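Local structure of mannitol dehydrogenase (Pseudomonas fluorescens, 1LJ8) at residues T52-D57 with W277-V282; S111-I116 with L173-A178; G436-S439 with L443-Q446. The protein binds NAD and probably catalyses the NAD-dependent oxidation of mannitol to fructose. One frame throughout, in Å; residues are numbered along the deposited sequence.

Interaction 1 of 3, residues T52-D57 with W277-V282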
ATOM      1  N   THR A  52      -7.663  22.058  13.996  1.00 20.99           N
ATOM      2  CA  THR A  52      -7.608  22.427  15.424  1.00 21.55           C
ATOM      3  C   THR A  52      -6.854  23.745  15.561  1.00 22.25           C
ATOM      4  O   THR A  52      -6.713  24.259  16.683  1.00 23.23           O
ATOM      5  CB  THR A  52      -6.849  21.406  16.342  1.00 20.11           C
ATOM      6  OG1 THR A  52      -5.459  21.364  15.977  1.00 20.68           O
ATOM      7  CG2 THR A  52      -7.471  20.004  16.250  1.00 22.06           C
ATOM      8  N   GLY A  53      -6.360  24.262  14.441  1.00 21.89           N
ATOM      9  CA  GLY A  53      -5.625  25.511  14.407  1.00 22.91           C
ATOM     10  C   GLY A  53      -4.117  25.397  14.603  1.00 25.46           C
ATOM     11  O   GLY A  53      -3.447  26.397  14.884  1.00 26.31           O
ATOM     12  N   GLU A  54      -3.573  24.188  14.454  1.00 22.42           N
ATOM     13  CA  GLU A  54      -2.140  23.965  14.634  1.00 23.32           C
ATOM     14  C   GLU A  54      -1.598  23.299  13.383  1.00 21.46           C
ATOM     15  O   GLU A  54      -2.364  22.739  12.591  1.00 19.53           O
ATOM     16  CB  GLU A  54      -1.889  23.005  15.809  1.00 25.20           C
ATOM     17  CG  GLU A  54      -2.221  23.591  17.159  1.00 30.82           C
ATOM     18  CD  GLU A  54      -1.969  22.594  18.268  1.00 33.84           C
ATOM     19  OE1 GLU A  54      -0.929  21.900  18.236  1.00 35.41           O
ATOM     20  OE2 GLU A  54      -2.820  22.503  19.164  1.00 37.87           O
ATOM     21  N   GLY A  55      -0.276  23.342  13.249  1.00 21.26           N
ATOM     22  CA  GLY A  55       0.407  22.709  12.134  1.00 21.41           C
ATOM     23  C   GLY A  55       0.072  23.188  10.741  1.00 20.47           C
ATOM     24  O   GLY A  55       0.119  22.399   9.794  1.00 17.64           O
ATOM     25  N   LEU A  56      -0.252  24.469  10.599  1.00 21.73           N
ATOM     26  CA  LEU A  56      -0.584  25.018   9.287  1.00 21.03           C
ATOM     27  C   LEU A  56       0.663  25.117   8.413  1.00 19.66           C
ATOM     28  O   LEU A  56       0.564  25.392   7.200  1.00 19.62           O
ATOM     29  CB  LEU A  56      -1.213  26.400   9.413  1.00 23.14           C
ATOM     30  CG  LEU A  56      -2.474  26.486  10.273  1.00 28.37           C
ATOM     31  CD1 LEU A  56      -3.028  27.913  10.258  1.00 30.45           C
ATOM     32  CD2 LEU A  56      -3.509  25.580   9.740  1.00 27.83           C
ATOM     33  N   ASP A  57       1.824  24.877   9.024  1.00 18.14           N
ATOM     34  CA  ASP A  57       3.080  24.913   8.304  1.00 18.52           C
ATOM     35  C   ASP A  57       3.513  23.512   7.861  1.00 16.20           C
ATOM     36  O   ASP A  57       4.675  23.293   7.443  1.00 15.64           O
ATOM     37  CB  ASP A  57       4.168  25.571   9.157  1.00 20.89           C
ATOM     38  CG  ASP A  57       4.441  24.836  10.441  1.00 23.55           C
ATOM     39  OD1 ASP A  57       3.476  24.434  11.148  1.00 21.28           O
ATOM     40  OD2 ASP A  57       5.641  24.693  10.756  1.00 24.83           O
ATOM     41  N   TRP A 277       0.776  15.236  15.263  1.00 14.82           N
ATOM     42  CA  TRP A 277      -0.300  14.299  14.894  1.00 15.02           C
ATOM     43  C   TRP A 277      -0.943  13.592  16.097  1.00 14.88           C
ATOM     44  O   TRP A 277      -2.082  13.123  16.009  1.00 15.29           O
ATOM     45  CB  TRP A 277       0.249  13.229  13.927  1.00 14.91           C
ATOM     46  CG  TRP A 277       0.507  13.718  12.498  1.00 13.57           C
ATOM     47  CD1 TRP A 277      -0.372  14.386  11.659  1.00 14.42           C
ATOM     48  CD2 TRP A 277       1.684  13.452  11.712  1.00 13.23           C
ATOM     49  NE1 TRP A 277       0.216  14.537  10.392  1.00 13.27           N
ATOM     50  CE2 TRP A 277       1.461  13.974  10.411  1.00 11.38           C
ATOM     51  CE3 TRP A 277       2.911  12.819  11.991  1.00 13.58           C
ATOM     52  CZ2 TRP A 277       2.426  13.888   9.384  1.00 12.00           C
ATOM     53  CZ3 TRP A 277       3.866  12.736  10.969  1.00 13.56           C
ATOM     54  CH2 TRP A 277       3.612  13.275   9.684  1.00 12.39           C
ATOM     55  N   GLU A 278      -0.225  13.512  17.217  1.00 16.61           N
ATOM     56  CA  GLU A 278      -0.836  12.805  18.350  1.00 17.41           C
ATOM     57  C   GLU A 278      -2.068  13.549  18.850  1.00 17.82           C
ATOM     58  O   GLU A 278      -2.909  12.937  19.514  1.00 18.51           O
ATOM     59  CB  GLU A 278       0.158  12.591  19.529  1.00 18.31           C
ATOM     60  CG  GLU A 278       0.794  13.859  20.098  1.00 21.28           C
ATOM     61  CD  GLU A 278       2.121  14.226  19.380  1.00 26.99           C
ATOM     62  OE1 GLU A 278       2.066  14.665  18.207  1.00 20.59           O
ATOM     63  OE2 GLU A 278       3.221  14.033  20.003  1.00 30.31           O
ATOM     64  N   LYS A 279      -2.173  14.846  18.560  1.00 16.79           N
ATOM     65  CA  LYS A 279      -3.329  15.618  19.004  1.00 18.06           C
ATOM     66  C   LYS A 279      -4.583  15.206  18.231  1.00 18.93           C
ATOM     67  O   LYS A 279      -5.714  15.543  18.643  1.00 18.87           O
ATOM     68  CB  LYS A 279      -3.072  17.122  18.828  1.00 20.48           C
ATOM     69  CG  LYS A 279      -2.036  17.679  19.837  1.00 21.57           C
ATOM     70  CD  LYS A 279      -1.683  19.144  19.652  1.00 21.64           C
ATOM     71  CE  LYS A 279      -0.572  19.557  20.670  1.00 23.82           C
ATOM     72  NZ  LYS A 279      -0.080  20.934  20.453  1.00 23.06           N
ATOM     73  N   VAL A 280      -4.414  14.480  17.117  1.00 16.76           N
ATOM     74  CA  VAL A 280      -5.586  14.024  16.366  1.00 16.63           C
ATOM     75  C   VAL A 280      -5.661  12.521  16.193  1.00 16.83           C
ATOM     76  O   VAL A 280      -6.177  12.022  15.178  1.00 16.63           O
ATOM     77  CB  VAL A 280      -5.719  14.710  14.986  1.00 17.50           C
ATOM     78  CG1 VAL A 280      -6.105  16.212  15.215  1.00 19.44           C
ATOM     79  CG2 VAL A 280      -4.387  14.576  14.189  1.00 17.55           C
ATOM     80  N   GLY A 281      -5.097  11.793  17.168  1.00 16.68           N
ATOM     81  CA  GLY A 281      -5.232  10.356  17.154  1.00 15.47           C
ATOM     82  C   GLY A 281      -4.114   9.430  16.682  1.00 16.10           C
ATOM     83  O   GLY A 281      -4.254   8.212  16.771  1.00 16.23           O
ATOM     84  N   VAL A 282      -3.038   9.989  16.136  1.00 16.12           N
ATOM     85  CA  VAL A 282      -1.935   9.144  15.690  1.00 13.60           C
ATOM     86  C   VAL A 282      -1.255   8.672  16.972  1.00 14.65           C
ATOM     87  O   VAL A 282      -1.116   9.451  17.923  1.00 14.40           O
ATOM     88  CB  VAL A 282      -0.955   9.958  14.827  1.00 15.20           C
ATOM     89  CG1 VAL A 282       0.219   9.092  14.350  1.00 13.74           C
ATOM     90  CG2 VAL A 282      -1.728  10.518  13.617  1.00 12.60           C
TER
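E54 and K279 meet in a salt bridge at the surface, K279 NZ lying 2.6 Å from E54 OE1. The ammonium comes to the syn side of that oxygen, about 21° out of the carboxylate plane, while E54 OE2 stands further off, 3.4 Å from K279 NZ. The lysine chain is fully extended beyond CG and crosses the glutamate at about a right angle, with CD and CE also alongside the carboxylate. Next to this pair lies a loose methyl contact, T52 CG2 to V280 CG1 at 4.2 Å. T52 can offer its methyl because its hydroxyl turns back to L49 O in the last turn of helix 42-50, which V280 also touches through A48. G53 ends that helix in a Schellman motif, its positive phi (90°) being easy for glycine, and the chain then presents E54. W277 O accepts from V280 N, the bond of the 3-10 turn that carries K279, and from V282 N on the opposite face of its plane. With long, flexible partners in a largely exposed place, the ion pair is probably softened by water and likely to add only a modest tie between two loops of the Rossmann domain.

Interaction 2 of 3, residues S111-I116 with L173-A178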
ATOM      1  N   SER A 111       9.972  18.738 -14.876  1.00 13.82           N
ATOM      2  CA  SER A 111      11.302  19.243 -14.558  1.00 15.24           C
ATOM      3  C   SER A 111      11.908  18.445 -13.403  1.00 15.26           C
ATOM      4  O   SER A 111      11.438  18.563 -12.265  1.00 16.16           O
ATOM      5  CB  SER A 111      11.255  20.712 -14.130  1.00 14.67           C
ATOM      6  OG  SER A 111      12.494  21.130 -13.580  1.00 16.67           O
ATOM      7  N   ALA A 112      12.951  17.681 -13.686  1.00 14.84           N
ATOM      8  CA  ALA A 112      13.619  16.926 -12.624  1.00 16.55           C
ATOM      9  C   ALA A 112      14.186  17.912 -11.594  1.00 16.87           C
ATOM     10  O   ALA A 112      14.044  17.718 -10.384  1.00 15.99           O
ATOM     11  CB  ALA A 112      14.748  16.077 -13.199  1.00 18.32           C
ATOM     12  N   GLN A 113      14.787  19.016 -12.057  1.00 15.64           N
ATOM     13  CA  GLN A 113      15.399  19.951 -11.105  1.00 16.88           C
ATOM     14  C   GLN A 113      14.405  20.693 -10.203  1.00 18.20           C
ATOM     15  O   GLN A 113      14.727  20.992  -9.032  1.00 15.79           O
ATOM     16  CB  GLN A 113      16.318  20.974 -11.840  1.00 16.05           C
ATOM     17  CG  GLN A 113      17.195  21.799 -10.857  1.00 17.32           C
ATOM     18  CD  GLN A 113      18.123  20.912  -9.998  1.00 18.03           C
ATOM     19  OE1 GLN A 113      18.755  19.980 -10.489  1.00 18.09           O
ATOM     20  NE2 GLN A 113      18.199  21.221  -8.700  1.00 18.28           N
ATOM     21  N   ALA A 114      13.210  21.001 -10.731  1.00 17.79           N
ATOM     22  CA  ALA A 114      12.186  21.682  -9.931  1.00 17.76           C
ATOM     23  C   ALA A 114      11.801  20.749  -8.772  1.00 16.57           C
ATOM     24  O   ALA A 114      11.575  21.209  -7.668  1.00 16.05           O
ATOM     25  CB  ALA A 114      10.940  21.981 -10.775  1.00 18.77           C
ATOM     26  N   LEU A 115      11.720  19.457  -9.043  1.00 15.62           N
ATOM     27  CA  LEU A 115      11.376  18.494  -7.985  1.00 16.38           C
ATOM     28  C   LEU A 115      12.522  18.374  -6.963  1.00 15.13           C
ATOM     29  O   LEU A 115      12.292  18.310  -5.743  1.00 14.15           O
ATOM     30  CB  LEU A 115      11.088  17.162  -8.635  1.00 17.01           C
ATOM     31  CG  LEU A 115      10.686  16.006  -7.754  1.00 16.38           C
ATOM     32  CD1 LEU A 115       9.664  16.522  -6.686  1.00 16.30           C
ATOM     33  CD2 LEU A 115      10.089  14.882  -8.695  1.00 16.50           C
ATOM     34  N   ILE A 116      13.761  18.315  -7.453  1.00 12.77           N
ATOM     35  CA  ILE A 116      14.932  18.257  -6.556  1.00 13.99           C
ATOM     36  C   ILE A 116      14.930  19.517  -5.675  1.00 14.82           C
ATOM     37  O   ILE A 116      15.136  19.454  -4.445  1.00 15.00           O
ATOM     38  CB  ILE A 116      16.279  18.151  -7.367  1.00 14.00           C
ATOM     39  CG1 ILE A 116      16.306  16.812  -8.122  1.00 14.18           C
ATOM     40  CG2 ILE A 116      17.518  18.305  -6.423  1.00 14.62           C
ATOM     41  CD1 ILE A 116      17.455  16.727  -9.183  1.00 14.62           C
ATOM     42  N   LEU A 173      19.193  15.416  -1.050  1.00 14.93           N
ATOM     43  CA  LEU A 173      20.010  15.470   0.169  1.00 15.26           C
ATOM     44  C   LEU A 173      21.363  16.095  -0.136  1.00 17.34           C
ATOM     45  O   LEU A 173      21.868  16.866   0.662  1.00 17.85           O
ATOM     46  CB  LEU A 173      20.167  14.076   0.769  1.00 15.00           C
ATOM     47  CG  LEU A 173      18.837  13.554   1.404  1.00 13.82           C
ATOM     48  CD1 LEU A 173      18.994  12.077   1.759  1.00 13.96           C
ATOM     49  CD2 LEU A 173      18.492  14.333   2.683  1.00 13.51           C
ATOM     50  N   THR A 174      21.927  15.775  -1.291  1.00 18.73           N
ATOM     51  CA  THR A 174      23.214  16.365  -1.679  1.00 19.11           C
ATOM     52  C   THR A 174      23.101  17.893  -1.770  1.00 19.75           C
ATOM     53  O   THR A 174      23.955  18.635  -1.241  1.00 19.18           O
ATOM     54  CB  THR A 174      23.664  15.779  -3.015  1.00 20.38           C
ATOM     55  OG1 THR A 174      23.896  14.374  -2.839  1.00 20.93           O
ATOM     56  CG2 THR A 174      24.951  16.473  -3.513  1.00 21.69           C
ATOM     57  N   GLN A 175      22.035  18.366  -2.416  1.00 18.52           N
ATOM     58  CA  GLN A 175      21.784  19.810  -2.554  1.00 18.85           C
ATOM     59  C   GLN A 175      21.568  20.468  -1.182  1.00 20.70           C
ATOM     60  O   GLN A 175      22.098  21.575  -0.925  1.00 19.77           O
ATOM     61  CB  GLN A 175      20.563  20.034  -3.463  1.00 19.51           C
ATOM     62  CG  GLN A 175      20.308  21.505  -3.852  1.00 21.88           C
ATOM     63  CD  GLN A 175      19.340  21.623  -5.012  1.00 21.28           C
ATOM     64  OE1 GLN A 175      19.585  21.070  -6.089  1.00 25.03           O
ATOM     65  NE2 GLN A 175      18.242  22.357  -4.816  1.00 21.83           N
ATOM     66  N   ARG A 176      20.788  19.827  -0.298  1.00 19.72           N
ATOM     67  CA  ARG A 176      20.589  20.386   1.038  1.00 19.99           C
ATOM     68  C   ARG A 176      21.934  20.530   1.765  1.00 22.07           C
ATOM     69  O   ARG A 176      22.219  21.587   2.363  1.00 23.35           O
ATOM     70  CB  ARG A 176      19.630  19.525   1.912  1.00 18.33           C
ATOM     71  CG  ARG A 176      18.183  19.524   1.379  1.00 17.09           C
ATOM     72  CD  ARG A 176      17.312  18.481   2.117  1.00 14.18           C
ATOM     73  NE  ARG A 176      16.786  18.976   3.398  1.00 15.81           N
ATOM     74  CZ  ARG A 176      15.588  19.523   3.570  1.00 15.70           C
ATOM     75  NH1 ARG A 176      14.738  19.649   2.553  1.00 16.48           N
ATOM     76  NH2 ARG A 176      15.248  20.001   4.754  1.00 16.16           N
ATOM     77  N   ARG A 177      22.749  19.482   1.706  1.00 23.26           N
ATOM     78  CA  ARG A 177      24.067  19.511   2.362  1.00 27.33           C
ATOM     79  C   ARG A 177      24.939  20.669   1.875  1.00 28.40           C
ATOM     80  O   ARG A 177      25.595  21.348   2.672  1.00 27.83           O
ATOM     81  CB  ARG A 177      24.823  18.229   2.105  1.00 27.31           C
ATOM     82  CG  ARG A 177      24.192  17.023   2.677  1.00 29.63           C
ATOM     83  CD  ARG A 177      25.121  15.861   2.434  1.00 29.56           C
ATOM     84  NE  ARG A 177      26.406  16.040   3.120  1.00 28.71           N
ATOM     85  CZ  ARG A 177      27.473  15.284   2.893  1.00 30.31           C
ATOM     86  NH1 ARG A 177      27.425  14.312   1.975  1.00 30.08           N
ATOM     87  NH2 ARG A 177      28.573  15.446   3.635  1.00 30.33           N
ATOM     88  N   ALA A 178      24.921  20.889   0.563  1.00 28.18           N
ATOM     89  CA  ALA A 178      25.719  21.932  -0.030  1.00 28.81           C
ATOM     90  C   ALA A 178      25.201  23.301   0.383  1.00 30.21           C
ATOM     91  O   ALA A 178      25.939  24.298   0.331  1.00 30.95           O
ATOM     92  CB  ALA A 178      25.713  21.779  -1.539  1.00 29.11           C
TER
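I116 and Q175 mark the nearest approach of the backbones of helices 112-119 and 165-178, their CA atoms 8.1 Å apart, so that side chains must bridge the space between. The bridge is an amide-to-amide bond: Q113 NE2 donates to Q175 OE1 at 3.0 Å. It falls in the carbonyl plane on a lone pair of OE1, yet is noticeably bent at the hydrogen, with an N-H...O angle of 132°. The two side chains come from opposite directions, and their amide planes lie nearly coplanar, 21° apart. Q113 starts with CG anti to its backbone N and then bends at chi2 (60°), which brings its amide round to Q175; Q175 is extended beyond CG, and the two reach about equally far into the space between. The polar ends share a stronger partner, D117, whose OD1 accepts from both Q113 NE2 and Q175 NE2. Glutamine suits both places, since one amide can donate to D117 while also giving or taking the cross-bond. Beside this bond, I116 CG2 packs 3.5 Å from Q175 OE1, and the buried I116 side chain also touches F168 and A171 of helix 165-178. Replacing Q175 with an alanine would probably leave Q113 NE2 without this second acceptor, D117 without one of its donors and I116 less covered. S111 N-caps the first helix, its OG accepting from A114 N at 2.9 Å. Each helix leads into one of two adjacent parallel strands, 126-129 and 185-188, at the edge of the main sheet, and such packing of neighbouring helices belongs to the Rossmann fold.

Interaction 3 of 3, residues G436-S439 with L443-Q446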
ATOM      1  N   GLY A 436       3.406 -15.425 -18.671  1.00 24.71           N
ATOM      2  CA  GLY A 436       4.291 -16.341 -19.373  1.00 25.55           C
ATOM      3  C   GLY A 436       4.568 -17.606 -18.567  1.00 26.22           C
ATOM      4  O   GLY A 436       4.599 -18.702 -19.118  1.00 26.67           O
ATOM      5  N   LEU A 437       4.739 -17.456 -17.249  1.00 24.58           N
ATOM      6  CA  LEU A 437       5.037 -18.574 -16.352  1.00 23.09           C
ATOM      7  C   LEU A 437       3.914 -19.618 -16.298  1.00 22.71           C
ATOM      8  O   LEU A 437       4.153 -20.758 -15.876  1.00 20.79           O
ATOM      9  CB  LEU A 437       5.258 -18.052 -14.921  1.00 23.09           C
ATOM     10  CG  LEU A 437       6.273 -16.921 -14.714  1.00 24.84           C
ATOM     11  CD1 LEU A 437       6.097 -16.270 -13.337  1.00 23.15           C
ATOM     12  CD2 LEU A 437       7.682 -17.506 -14.878  1.00 26.76           C
ATOM     13  N   VAL A 438       2.695 -19.237 -16.671  1.00 22.77           N
ATOM     14  CA  VAL A 438       1.595 -20.199 -16.611  1.00 24.30           C
ATOM     15  C   VAL A 438       1.027 -20.621 -17.970  1.00 26.75           C
ATOM     16  O   VAL A 438      -0.092 -21.103 -18.059  1.00 26.95           O
ATOM     17  CB  VAL A 438       0.446 -19.672 -15.702  1.00 22.86           C
ATOM     18  CG1 VAL A 438       0.998 -19.324 -14.342  1.00 22.90           C
ATOM     19  CG2 VAL A 438      -0.226 -18.442 -16.325  1.00 22.35           C
ATOM     20  N   SER A 439       1.827 -20.476 -19.017  1.00 29.72           N
ATOM     21  CA  SER A 439       1.389 -20.848 -20.358  1.00 33.21           C
ATOM     22  C   SER A 439       1.286 -22.382 -20.558  1.00 34.30           C
ATOM     23  O   SER A 439       0.547 -22.862 -21.427  1.00 35.58           O
ATOM     24  CB  SER A 439       2.340 -20.226 -21.380  1.00 32.50           C
ATOM     25  OG  SER A 439       3.629 -20.782 -21.263  1.00 35.35           O
ATOM     26  N   LEU A 443       4.163 -27.271 -16.628  1.00 28.65           N
ATOM     27  CA  LEU A 443       5.397 -26.643 -16.208  1.00 26.74           C
ATOM     28  C   LEU A 443       5.230 -25.494 -15.208  1.00 26.21           C
ATOM     29  O   LEU A 443       6.206 -24.847 -14.848  1.00 24.45           O
ATOM     30  CB  LEU A 443       6.148 -26.134 -17.438  1.00 27.73           C
ATOM     31  CG  LEU A 443       6.663 -27.201 -18.427  1.00 27.40           C
ATOM     32  CD1 LEU A 443       7.200 -26.489 -19.683  1.00 29.32           C
ATOM     33  CD2 LEU A 443       7.763 -28.023 -17.811  1.00 27.28           C
ATOM     34  N   ILE A 444       4.007 -25.263 -14.745  1.00 25.29           N
ATOM     35  CA  ILE A 444       3.762 -24.152 -13.827  1.00 24.43           C
ATOM     36  C   ILE A 444       4.547 -24.254 -12.523  1.00 23.35           C
ATOM     37  O   ILE A 444       5.180 -23.284 -12.100  1.00 21.39           O
ATOM     38  CB  ILE A 444       2.237 -23.993 -13.553  1.00 24.83           C
ATOM     39  CG1 ILE A 444       1.567 -23.473 -14.822  1.00 26.12           C
ATOM     40  CG2 ILE A 444       1.979 -23.050 -12.337  1.00 24.38           C
ATOM     41  CD1 ILE A 444       0.042 -23.557 -14.817  1.00 27.66           C
ATOM     42  N   SER A 445       4.572 -25.419 -11.888  1.00 24.01           N
ATOM     43  CA  SER A 445       5.281 -25.464 -10.615  1.00 24.40           C
ATOM     44  C   SER A 445       6.770 -25.238 -10.831  1.00 26.23           C
ATOM     45  O   SER A 445       7.418 -24.571 -10.033  1.00 25.66           O
ATOM     46  CB  SER A 445       4.994 -26.790  -9.848  1.00 25.78           C
ATOM     47  OG  SER A 445       5.406 -27.915 -10.606  1.00 28.40           O
ATOM     48  N   GLN A 446       7.321 -25.745 -11.930  1.00 24.82           N
ATOM     49  CA  GLN A 446       8.742 -25.560 -12.170  1.00 26.07           C
ATOM     50  C   GLN A 446       9.120 -24.119 -12.534  1.00 24.57           C
ATOM     51  O   GLN A 446      10.211 -23.644 -12.178  1.00 24.53           O
ATOM     52  CB  GLN A 446       9.209 -26.492 -13.299  1.00 29.84           C
ATOM     53  CG  GLN A 446      10.678 -26.383 -13.643  1.00 36.72           C
ATOM     54  CD  GLN A 446      11.597 -26.963 -12.574  1.00 41.04           C
ATOM     55  OE1 GLN A 446      12.806 -27.119 -12.806  1.00 44.56           O
ATOM     56  NE2 GLN A 446      11.036 -27.292 -11.393  1.00 43.66           N
TER
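I444 lies against the backbone of V438, and this is the tight part of the contact. I444 CG1 sits 3.7 Å from V438 CA and 3.9 Å from L437 O, while I444 CD1 reaches V438 CB at 4.0 Å. The main chains are close as well, with the CA atoms of V438 and I444 5.3 Å apart. The ethyl branch of I444 does all this touching: chi1 of -70° sets CG1 anti to the carbonyl carbon and beside the backbone N, from where the branch runs over the turn at V438. An isoleucine fits because it can spend that branch on V438 and still face helix 463-488, where F469 and Y473 pack on it. V438, also buried, turns apolar surface to L414, and its carbonyl O, which lies 4.1 Å from I444 CD1, is satisfied by K415 NZ.

The looser side is made by the neighbours. The side chain of L437 comes no nearer than 5.9 Å to residues 443-446, giving mainly its carbonyl to I444 and its own apolar end to V451. S439, exposed, points its CB away and serves its own segment instead: S439 OG donates to G436 O at 3.1 Å, joined there by S439 N at 3.3 Å. The hydroxyl approaches 15° out of the carbonyl plane. Two donors on one carbonyl thus hold the chain as it leaves helix 431-437, a place for which a small hydroxyl side chain is well suited. S445 ties the second helix to helix 463-488 through E470. The contact closes a short helix-loop-helix connection, in which I444, near the start of helix 444-448, packs over the turn that follows helix 431-437 within the helical C-terminal domain.

Interactions 1 and 2 both belong to the Rossmann domain, with both segments of interaction 2 falling between the two of interaction 1 along the chain. Their centres are about 28 Å apart and their nearest atoms about 11 Å, so they do not touch. Interaction 3 lies in the C-terminal domain, later in sequence: its centre is about 51 Å from that of interaction 1, across the middle of the chain, and about 45 Å from that of interaction 2. All three are away from the residues that bind NAD, which include G36, F37, D69 and N191. They are therefore separate local ties, a surface salt bridge, a helix-helix amide bond and an apolar contact across a short interhelix loop.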